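Local coordinates for alpha-ketoglutarate-dependent non-heme iron oxygenase EasH (Aspergillus japonicus, PDB 5M0T), which acts as an iron(II)- and 2-oxoglutarate-dependent oxygenase in the biosynthesis of the ergot alkaloid cycloclavine, at residues A[152-157]-A[226-231]; A[132-137]-A[202-207]; A[114-119]-A[236-241]. One frame throughout, in Å; residues are numbered along the deposited sequence.

Contact 1. Residues A[152-157]-A[226-231]; sequences MLNFLT and PLIMQS. With AKG (2-oxoglutaric acid), chain D.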
loop_
_atom_site.group_PDB
_atom_site.type_symbol
_atom_site.label_atom_id
_atom_site.label_comp_id
_atom_site.label_asym_id
_atom_site.label_seq_id
_atom_site.Cartn_x
_atom_site.Cartn_y
_atom_site.Cartn_z
ATOM N N MET A 152 -3.519 9.325 7.043
ATOM C CA MET A 152 -2.951 8.862 8.295
ATOM C C MET A 152 -3.653 9.466 9.495
ATOM O O MET A 152 -4.176 10.579 9.430
ATOM C CB MET A 152 -1.484 9.243 8.358
ATOM C CG MET A 152 -0.641 8.627 7.272
ATOM S SD MET A 152 1.053 9.194 7.394
ATOM C CE MET A 152 1.909 7.957 6.424
ATOM N N LEU A 153 -3.644 8.714 10.584
ATOM C CA LEU A 153 -4.149 9.165 11.869
ATOM C C LEU A 153 -3.177 8.674 12.935
ATOM O O LEU A 153 -3.017 7.462 13.089
ATOM C CB LEU A 153 -5.542 8.581 12.138
ATOM C CG LEU A 153 -6.274 9.103 13.376
ATOM C CD1 LEU A 153 -6.246 10.631 13.470
ATOM C CD2 LEU A 153 -7.708 8.583 13.369
ATOM N N ASN A 154 -2.556 9.609 13.663
ATOM C CA ASN A 154 -1.551 9.294 14.690
ATOM C C ASN A 154 -2.107 9.409 16.104
ATOM O O ASN A 154 -2.440 10.496 16.553
ATOM C CB ASN A 154 -0.338 10.223 14.558
ATOM C CG ASN A 154 0.872 9.729 15.344
ATOM O OD1 ASN A 154 0.747 9.053 16.376
ATOM N ND2 ASN A 154 2.059 10.057 14.848
ATOM N N PHE A 155 -2.177 8.283 16.808
ATOM C CA PHE A 155 -2.519 8.266 18.225
ATOM C C PHE A 155 -1.203 8.248 18.967
ATOM O O PHE A 155 -0.589 7.199 19.071
ATOM C CB PHE A 155 -3.313 7.009 18.591
ATOM C CG PHE A 155 -4.655 6.905 17.913
ATOM C CD1 PHE A 155 -4.751 6.471 16.599
ATOM C CD2 PHE A 155 -5.831 7.169 18.617
ATOM C CE1 PHE A 155 -5.985 6.350 15.980
ATOM C CE2 PHE A 155 -7.072 7.054 18.001
ATOM C CZ PHE A 155 -7.151 6.641 16.688
ATOM N N LEU A 156 -0.755 9.397 19.470
ATOM C CA LEU A 156 0.553 9.487 20.112
ATOM C C LEU A 156 0.391 9.544 21.619
ATOM O O LEU A 156 0.062 10.587 22.182
ATOM C CB LEU A 156 1.348 10.684 19.577
ATOM C CG LEU A 156 2.877 10.606 19.830
ATOM C CD1 LEU A 156 3.660 11.544 18.913
ATOM C CD2 LEU A 156 3.249 10.888 21.282
ATOM N N THR A 157 0.653 8.425 22.276
ATOM C CA THR A 157 0.393 8.293 23.694
ATOM C C THR A 157 1.641 8.626 24.513
ATOM O O THR A 157 2.740 8.172 24.201
ATOM C CB THR A 157 -0.070 6.858 24.018
ATOM O OG1 THR A 157 -1.152 6.500 23.157
ATOM C CG2 THR A 157 -0.483 6.734 25.465
ATOM N N PRO A 226 3.900 6.762 19.376
ATOM C CA PRO A 226 3.122 6.991 18.162
ATOM C C PRO A 226 2.537 5.702 17.622
ATOM O O PRO A 226 3.239 4.713 17.505
ATOM C CB PRO A 226 4.154 7.547 17.167
ATOM C CG PRO A 226 5.474 7.112 17.714
ATOM C CD PRO A 226 5.287 7.232 19.197
ATOM N N LEU A 227 1.254 5.724 17.300
ATOM C CA LEU A 227 0.595 4.606 16.674
ATOM C C LEU A 227 -0.163 5.194 15.499
ATOM O O LEU A 227 -1.131 5.948 15.684
ATOM C CB LEU A 227 -0.326 3.928 17.699
ATOM C CG LEU A 227 -1.058 2.639 17.341
ATOM C CD1 LEU A 227 -1.720 2.105 18.607
ATOM C CD2 LEU A 227 -2.106 2.848 16.249
ATOM N N ILE A 228 0.277 4.862 14.287
ATOM C CA ILE A 228 -0.252 5.513 13.091
ATOM C C ILE A 228 -1.090 4.542 12.271
ATOM O O ILE A 228 -0.584 3.529 11.777
ATOM C CB ILE A 228 0.867 6.147 12.248
ATOM C CG1 ILE A 228 1.849 6.903 13.155
ATOM C CG2 ILE A 228 0.278 7.073 11.205
ATOM C CD1 ILE A 228 3.014 7.561 12.434
ATOM N N MET A 229 -2.380 4.857 12.148
ATOM C CA MET A 229 -3.290 4.130 11.254
ATOM C C MET A 229 -3.343 4.847 9.921
ATOM O O MET A 229 -3.186 6.063 9.844
ATOM C CB MET A 229 -4.700 4.040 11.850
ATOM C CG MET A 229 -4.736 3.445 13.244
ATOM S SD MET A 229 -3.993 1.816 13.360
ATOM C CE MET A 229 -5.107 0.845 12.354
ATOM N N GLN A 230 -3.611 4.076 8.877
ATOM C CA GLN A 230 -3.531 4.564 7.516
ATOM C C GLN A 230 -4.606 3.968 6.622
ATOM O O GLN A 230 -5.005 2.826 6.798
ATOM C CB GLN A 230 -2.141 4.214 6.996
ATOM C CG GLN A 230 -1.861 4.439 5.526
ATOM C CD GLN A 230 -0.366 4.364 5.258
ATOM O OE1 GLN A 230 0.405 5.173 5.765
ATOM N NE2 GLN A 230 0.046 3.362 4.513
ATOM N N SER A 231 -5.053 4.768 5.666
ATOM C CA SER A 231 -5.902 4.318 4.556
ATOM C C SER A 231 -5.338 3.059 3.872
ATOM O O SER A 231 -4.168 3.031 3.475
ATOM C CB SER A 231 -6.040 5.464 3.527
ATOM O OG SER A 231 -6.602 5.013 2.316
HETATM C C1 AKG D . 7.508 11.515 13.840
HETATM O O1 AKG D . 6.955 11.507 12.741
HETATM O O2 AKG D . 8.620 10.874 14.112
HETATM C C2 AKG D . 6.955 12.279 15.051
HETATM O O5 AKG D . 6.202 13.211 14.840
HETATM C C3 AKG D . 7.307 11.865 16.457
HETATM C C4 AKG D . 6.778 12.834 17.501
HETATM C C5 AKG D . 7.133 12.476 18.918
HETATM O O3 AKG D . 7.655 11.286 19.107
HETATM O O4 AKG D . 6.935 13.250 19.826
#
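Leu153 and Met229, then Phe155 and Leu227, are the hydrogen-bonded pairs of an antiparallel ladder in the main sheet of the double-stranded beta-helix (jelly roll), the cupin-type fold of 2-oxoglutarate oxygenases. The ladder is firm at its Leu153 end, where Leu153 N to Met229 O and Met229 N to Leu153 O are both 2.8 Å, each at 154°. Over this part Asn154 and Ile228 form the non-hydrogen-bonded pair on the face turned to the iron. Asn154 CG lies anti to the backbone N (chi1 -165°), and its side chain crosses that of Ile228 obliquely, Asn154 ND2 lying 3.6 Å from Ile228 CG1 while giving a weak hydrogen bond to Glu134 OE2. Next along, Met152 runs alongside Gln230, pointing the same way; Gln230 NE2 is held by Thr235 O. On the reverse face Phe155 CE1 meets Met229 CG obliquely at 4.2 Å, Leu227 O sits at the ring edge, and Leu97 and Leu100 of helix 95-105 close over the phenyl group. Toward the ligand the fit slackens. Leu227 N to Phe155 O stretches to 3.0 Å and bends to 136°, the donor standing above the carbonyl plane. Leu156 touches Pro226 only lightly, Leu156 CG lying 4.0 Å from Pro226 CA. This end borders the cosubstrate pocket rather than solvent: Leu156 CD1 rests 3.6 Å from C5 of the 2-oxoglutarate.

Contact 2. Residues A[132-137]-A[202-207]; sequences HREHDG and VLFTGK. With FE2 (Fe (II) ion), chain C; AKG (2-oxoglutaric acid), chain D.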
loop_
_atom_site.group_PDB
_atom_site.type_symbol
_atom_site.label_atom_id
_atom_site.label_comp_id
_atom_site.label_asym_id
_atom_site.label_seq_id
_atom_site.Cartn_x
_atom_site.Cartn_y
_atom_site.Cartn_z
ATOM N N HIS A 132 6.652 18.968 10.751
ATOM C CA HIS A 132 6.391 18.244 9.510
ATOM C C HIS A 132 4.956 17.685 9.533
ATOM O O HIS A 132 4.333 17.604 10.590
ATOM C CB HIS A 132 7.411 17.090 9.365
ATOM C CG HIS A 132 7.355 16.081 10.483
ATOM N ND1 HIS A 132 8.048 16.233 11.664
ATOM C CD2 HIS A 132 6.651 14.927 10.612
ATOM C CE1 HIS A 132 7.788 15.209 12.462
ATOM N NE2 HIS A 132 6.920 14.414 11.862
ATOM N N ARG A 133 4.451 17.299 8.367
ATOM C CA ARG A 133 3.170 16.607 8.256
ATOM C C ARG A 133 3.469 15.149 7.999
ATOM O O ARG A 133 4.343 14.822 7.184
ATOM C CB ARG A 133 2.342 17.187 7.111
ATOM C CG ARG A 133 1.880 18.603 7.392
ATOM C CD ARG A 133 0.901 19.095 6.350
ATOM N NE ARG A 133 0.382 20.402 6.728
ATOM C CZ ARG A 133 0.978 21.569 6.484
ATOM N NH1 ARG A 133 2.162 21.630 5.851
ATOM N NH2 ARG A 133 0.384 22.694 6.891
ATOM N N GLU A 134 2.749 14.272 8.690
ATOM C CA GLU A 134 3.039 12.844 8.627
ATOM C C GLU A 134 2.732 12.260 7.237
ATOM O O GLU A 134 3.397 11.309 6.826
ATOM C CB GLU A 134 2.313 12.074 9.740
ATOM C CG GLU A 134 3.192 11.009 10.417
ATOM C CD GLU A 134 4.125 11.557 11.509
ATOM O OE1 GLU A 134 5.155 12.197 11.201
ATOM O OE2 GLU A 134 3.836 11.335 12.710
ATOM N N HIS A 135 1.785 12.852 6.496
ATOM C CA HIS A 135 1.437 12.357 5.154
ATOM C C HIS A 135 2.516 12.570 4.085
ATOM O O HIS A 135 2.398 12.055 2.979
ATOM C CB HIS A 135 0.043 12.861 4.704
ATOM C CG HIS A 135 0.013 14.217 4.063
ATOM N ND1 HIS A 135 -1.129 14.714 3.471
ATOM C CD2 HIS A 135 0.969 15.164 3.879
ATOM C CE1 HIS A 135 -0.871 15.902 2.955
ATOM N NE2 HIS A 135 0.392 16.196 3.192
ATOM N N ASP A 136 3.570 13.322 4.405
ATOM C CA ASP A 136 4.688 13.488 3.465
ATOM C C ASP A 136 5.543 12.225 3.290
ATOM O O ASP A 136 6.417 12.200 2.455
ATOM C CB ASP A 136 5.530 14.722 3.830
ATOM C CG ASP A 136 4.798 16.038 3.557
ATOM O OD1 ASP A 136 4.183 16.175 2.478
ATOM O OD2 ASP A 136 4.853 16.954 4.398
ATOM N N GLY A 137 5.264 11.171 4.063
ATOM C CA GLY A 137 5.783 9.838 3.775
ATOM C C GLY A 137 5.188 9.169 2.535
ATOM O O GLY A 137 5.732 8.171 2.066
ATOM N N VAL A 202 -1.994 12.461 22.325
ATOM C CA VAL A 202 -2.282 13.551 21.404
ATOM C C VAL A 202 -2.629 12.896 20.055
ATOM O O VAL A 202 -1.882 12.055 19.552
ATOM C CB VAL A 202 -1.173 14.637 21.353
ATOM C CG1 VAL A 202 0.144 14.135 20.757
ATOM C CG2 VAL A 202 -1.660 15.843 20.560
ATOM N N LEU A 203 -3.798 13.258 19.517
ATOM C CA LEU A 203 -4.343 12.671 18.293
ATOM C C LEU A 203 -4.279 13.699 17.165
ATOM O O LEU A 203 -4.840 14.780 17.313
ATOM C CB LEU A 203 -5.806 12.276 18.513
ATOM C CG LEU A 203 -6.457 11.535 17.350
ATOM C CD1 LEU A 203 -5.894 10.129 17.243
ATOM C CD2 LEU A 203 -7.974 11.517 17.476
ATOM N N PHE A 204 -3.610 13.371 16.054
ATOM C CA PHE A 204 -3.547 14.271 14.896
ATOM C C PHE A 204 -3.561 13.524 13.564
ATOM O O PHE A 204 -3.116 12.384 13.476
ATOM C CB PHE A 204 -2.359 15.230 14.991
ATOM C CG PHE A 204 -1.029 14.562 15.220
ATOM C CD1 PHE A 204 -0.245 14.151 14.144
ATOM C CD2 PHE A 204 -0.545 14.362 16.507
ATOM C CE1 PHE A 204 0.986 13.540 14.354
ATOM C CE2 PHE A 204 0.697 13.750 16.721
ATOM C CZ PHE A 204 1.462 13.347 15.647
ATOM N N THR A 205 -4.117 14.165 12.535
ATOM C CA THR A 205 -4.113 13.609 11.196
ATOM C C THR A 205 -2.747 13.801 10.558
ATOM O O THR A 205 -1.935 14.576 11.048
ATOM C CB THR A 205 -5.121 14.304 10.266
ATOM O OG1 THR A 205 -4.657 15.627 9.943
ATOM C CG2 THR A 205 -6.558 14.322 10.905
ATOM N N GLY A 206 -2.532 13.143 9.424
ATOM C CA GLY A 206 -1.310 13.289 8.653
ATOM C C GLY A 206 -1.158 14.642 7.978
ATOM O O GLY A 206 -0.160 14.860 7.308
ATOM N N LYS A 207 -2.144 15.533 8.131
ATOM C CA LYS A 207 -2.129 16.849 7.533
ATOM C C LYS A 207 -1.762 17.946 8.506
ATOM O O LYS A 207 -1.638 19.076 8.106
ATOM C CB LYS A 207 -3.494 17.135 6.918
ATOM C CG LYS A 207 -3.812 16.172 5.799
ATOM C CD LYS A 207 -5.199 16.397 5.246
ATOM C CE LYS A 207 -5.209 17.190 3.990
ATOM N NZ LYS A 207 -6.533 17.075 3.330
HETATM FE FE FE2 C . 5.800 13.180 12.845
HETATM C C1 AKG D . 7.508 11.515 13.840
HETATM O O1 AKG D . 6.955 11.507 12.741
HETATM O O2 AKG D . 8.620 10.874 14.112
HETATM C C2 AKG D . 6.955 12.279 15.051
HETATM O O5 AKG D . 6.202 13.211 14.840
HETATM C C3 AKG D . 7.307 11.865 16.457
HETATM C C4 AKG D . 6.778 12.834 17.501
HETATM C C5 AKG D . 7.133 12.476 18.918
HETATM O O3 AKG D . 7.655 11.286 19.107
HETATM O O4 AKG D . 6.935 13.250 19.826
HETATM O O HOH W 1 0.868 15.142 10.521
#
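Gly206 O is gripped by the backbone of His135, His135 N lying 2.9 Å away in the carbonyl plane, on a lone pair, with the N-H almost straight (160°). His135 CB and CG also come close to this oxygen, bringing the loop with the iron ligands against Gly206. Lys207 is the second anchor. Its O takes Arg133 NE at 2.8 Å, within the guanidinium plane but above the carbonyl plane, while its side chain crosses that of His135 obliquely, Lys207 CG 3.8 Å from His135 ND1. The lysine chain then bends away, NZ donating to Ser148 O and Arg146 O. Thr205 OG1 accepts from Lys207 N in an ST turn, and a water links Glu134 N to Thr205 O. Glu134, between Arg133 and His135, and His132 just ahead of them belong to the HXE...H facial triad: His132 NE2 binds the iron at 1.9 Å, Glu134 OE1 at 2.0 Å, and His210 completes the three. The 2-oxoglutarate adds O1 and O5 to the metal. Phe204 turns its ring edge to Glu134 OE2. Segment 132-137 leads into helix 139-144; residues 202-205 belong to strand 201-205, which lies between strands 33-37 and 152-158 and packs through Leu203 on helix 21-31.

Contact 3. Residues A[114-119]-A[236-241]; sequences LTTSSV and PVEASV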
loop_
_atom_site.group_PDB
_atom_site.type_symbol
_atom_site.label_atom_id
_atom_site.label_comp_id
_atom_site.label_asym_id
_atom_site.label_seq_id
_atom_site.Cartn_x
_atom_site.Cartn_y
_atom_site.Cartn_z
ATOM N N LEU A 114 -2.731 -0.593 10.143
ATOM C CA LEU A 114 -1.543 -0.026 10.765
ATOM C C LEU A 114 -0.469 0.217 9.712
ATOM O O LEU A 114 -0.195 -0.658 8.903
ATOM C CB LEU A 114 -1.013 -0.978 11.842
ATOM C CG LEU A 114 0.206 -0.519 12.650
ATOM C CD1 LEU A 114 -0.155 0.606 13.608
ATOM C CD2 LEU A 114 0.797 -1.706 13.400
ATOM N N THR A 115 0.110 1.409 9.703
ATOM C CA THR A 115 1.279 1.674 8.861
ATOM C C THR A 115 2.575 1.571 9.694
ATOM O O THR A 115 3.532 0.903 9.278
ATOM C CB THR A 115 1.176 2.975 8.043
ATOM O OG1 THR A 115 2.361 3.131 7.257
ATOM C CG2 THR A 115 0.999 4.214 8.902
ATOM N N THR A 116 2.587 2.182 10.876
ATOM C CA THR A 116 3.745 2.126 11.759
ATOM C C THR A 116 3.364 2.446 13.190
ATOM O O THR A 116 2.458 3.220 13.441
ATOM C CB THR A 116 4.910 3.065 11.289
ATOM O OG1 THR A 116 6.010 3.016 12.217
ATOM C CG2 THR A 116 4.455 4.513 11.133
ATOM N N SER A 117 4.061 1.834 14.128
ATOM C CA SER A 117 3.953 2.196 15.522
ATOM C C SER A 117 5.319 2.046 16.150
ATOM O O SER A 117 6.042 1.092 15.844
ATOM C CB SER A 117 2.942 1.291 16.248
ATOM O OG SER A 117 2.600 1.853 17.501
ATOM N N SER A 118 5.668 2.987 17.020
ATOM C CA SER A 118 6.973 3.006 17.650
ATOM C C SER A 118 6.857 3.461 19.075
ATOM O O SER A 118 5.903 4.130 19.440
ATOM C CB SER A 118 7.937 3.961 16.908
ATOM O OG SER A 118 7.871 3.775 15.495
ATOM N N VAL A 119 7.832 3.075 19.881
ATOM C CA VAL A 119 8.113 3.757 21.129
ATOM C C VAL A 119 9.299 4.672 20.840
ATOM O O VAL A 119 10.319 4.202 20.331
ATOM C CB VAL A 119 8.441 2.750 22.237
ATOM C CG1 VAL A 119 8.762 3.457 23.547
ATOM C CG2 VAL A 119 7.266 1.779 22.382
ATOM N N PRO A 236 1.777 0.002 3.901
ATOM C CA PRO A 236 2.315 0.248 5.232
ATOM C C PRO A 236 3.838 0.475 5.289
ATOM O O PRO A 236 4.596 -0.140 4.531
ATOM C CB PRO A 236 1.967 -1.041 5.986
ATOM C CG PRO A 236 0.771 -1.579 5.290
ATOM C CD PRO A 236 0.997 -1.248 3.848
ATOM N N VAL A 237 4.274 1.334 6.199
ATOM C CA VAL A 237 5.697 1.509 6.463
ATOM C C VAL A 237 6.314 0.224 7.053
ATOM O O VAL A 237 7.450 -0.125 6.713
ATOM C CB VAL A 237 5.948 2.728 7.372
ATOM C CG1 VAL A 237 7.389 2.769 7.856
ATOM C CG2 VAL A 237 5.607 4.013 6.628
ATOM N N GLU A 238 5.561 -0.472 7.908
ATOM C CA GLU A 238 6.007 -1.721 8.530
ATOM C C GLU A 238 5.442 -2.941 7.827
ATOM O O GLU A 238 4.227 -3.053 7.669
ATOM C CB GLU A 238 5.594 -1.751 9.988
ATOM C CG GLU A 238 6.342 -0.729 10.835
ATOM C CD GLU A 238 5.830 -0.659 12.255
ATOM O OE1 GLU A 238 4.996 -1.515 12.656
ATOM O OE2 GLU A 238 6.249 0.278 12.975
ATOM N N ALA A 239 6.327 -3.851 7.420
ATOM C CA ALA A 239 5.953 -5.022 6.628
ATOM C C ALA A 239 5.302 -6.098 7.476
ATOM O O ALA A 239 5.811 -6.459 8.526
ATOM C CB ALA A 239 7.169 -5.601 5.914
ATOM N N SER A 240 4.180 -6.613 6.996
ATOM C CA SER A 240 3.444 -7.674 7.687
ATOM C C SER A 240 4.095 -9.053 7.525
ATOM O O SER A 240 3.848 -9.942 8.341
ATOM C CB SER A 240 1.996 -7.707 7.204
ATOM O OG SER A 240 1.934 -7.929 5.812
ATOM N N VAL A 241 4.938 -9.225 6.501
ATOM C CA VAL A 241 5.728 -10.459 6.346
ATOM C C VAL A 241 6.776 -10.696 7.443
ATOM O O VAL A 241 7.303 -11.788 7.520
ATOM C CB VAL A 241 6.464 -10.556 4.986
ATOM C CG1 VAL A 241 5.481 -10.520 3.833
ATOM C CG2 VAL A 241 7.536 -9.476 4.842
HETATM O O HOH W 2 4.667 -1.319 15.210
#
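The side chain of Glu238 crosses that of Thr116 at about a right angle, and OE2 receives two donors from the same face of the carboxylate plane, Thr116 OG1 and Ser117 N, the latter 2.9 Å away. Ser79 N adds a weak third bond. Glu238 OE1 takes a water at 2.6 Å that also donates to Ser117 O; such a set of donors is consistent with an ionised carboxylate. One step back, the backbones are pinned together: Glu238 N reaches Thr115 O at 2.8 Å, nearly along the C=O axis, and Val237 N meets Thr115 OG1 at 2.8 Å, fairly straight (165°). That hydroxyl is available there because OG1 stands anti to the backbone N (chi1 -180°); Gln230 OE1 is a weak further partner. Pro236 CB closes over Leu114 O, 3.7 Å away. A classic beta bulge, Thr115 and Thr116 both facing Ile228, sets the threonines in place. Thr273 OG1 of the second subunit bonds Val237 O, and Leu276 of that subunit packs on Val237. Strand 112-122 lies between strands 222-231 and 75-77, with Phe87 of helix 85-91 against Leu114 and Ser117, while 236-241 leads on to helix 245-248.

Overall arrangement
The three contacts are spread across one mixed sheet, 132-137 and 236-241 being loops laid against it; strands 201-205, 152-158, 222-231 and 112-122 lie side by side in that order. Contact 1 is in the middle, its centre about 8 Å from that of contact 2 and 10 Å from that of contact 3; contacts 2 and 3, centres about 15 Å apart, do not touch. Along the chain 114-119 comes first and 236-241 last, so contact 3 encloses the others, whose segments alternate. Contact 2 carries iron ligands and contact 1 borders the same 2-oxoglutarate; contact 3 ties the sheet to a loop at the second subunit, which contact 2 also touches. One sheet thus joins active site and dimer interface.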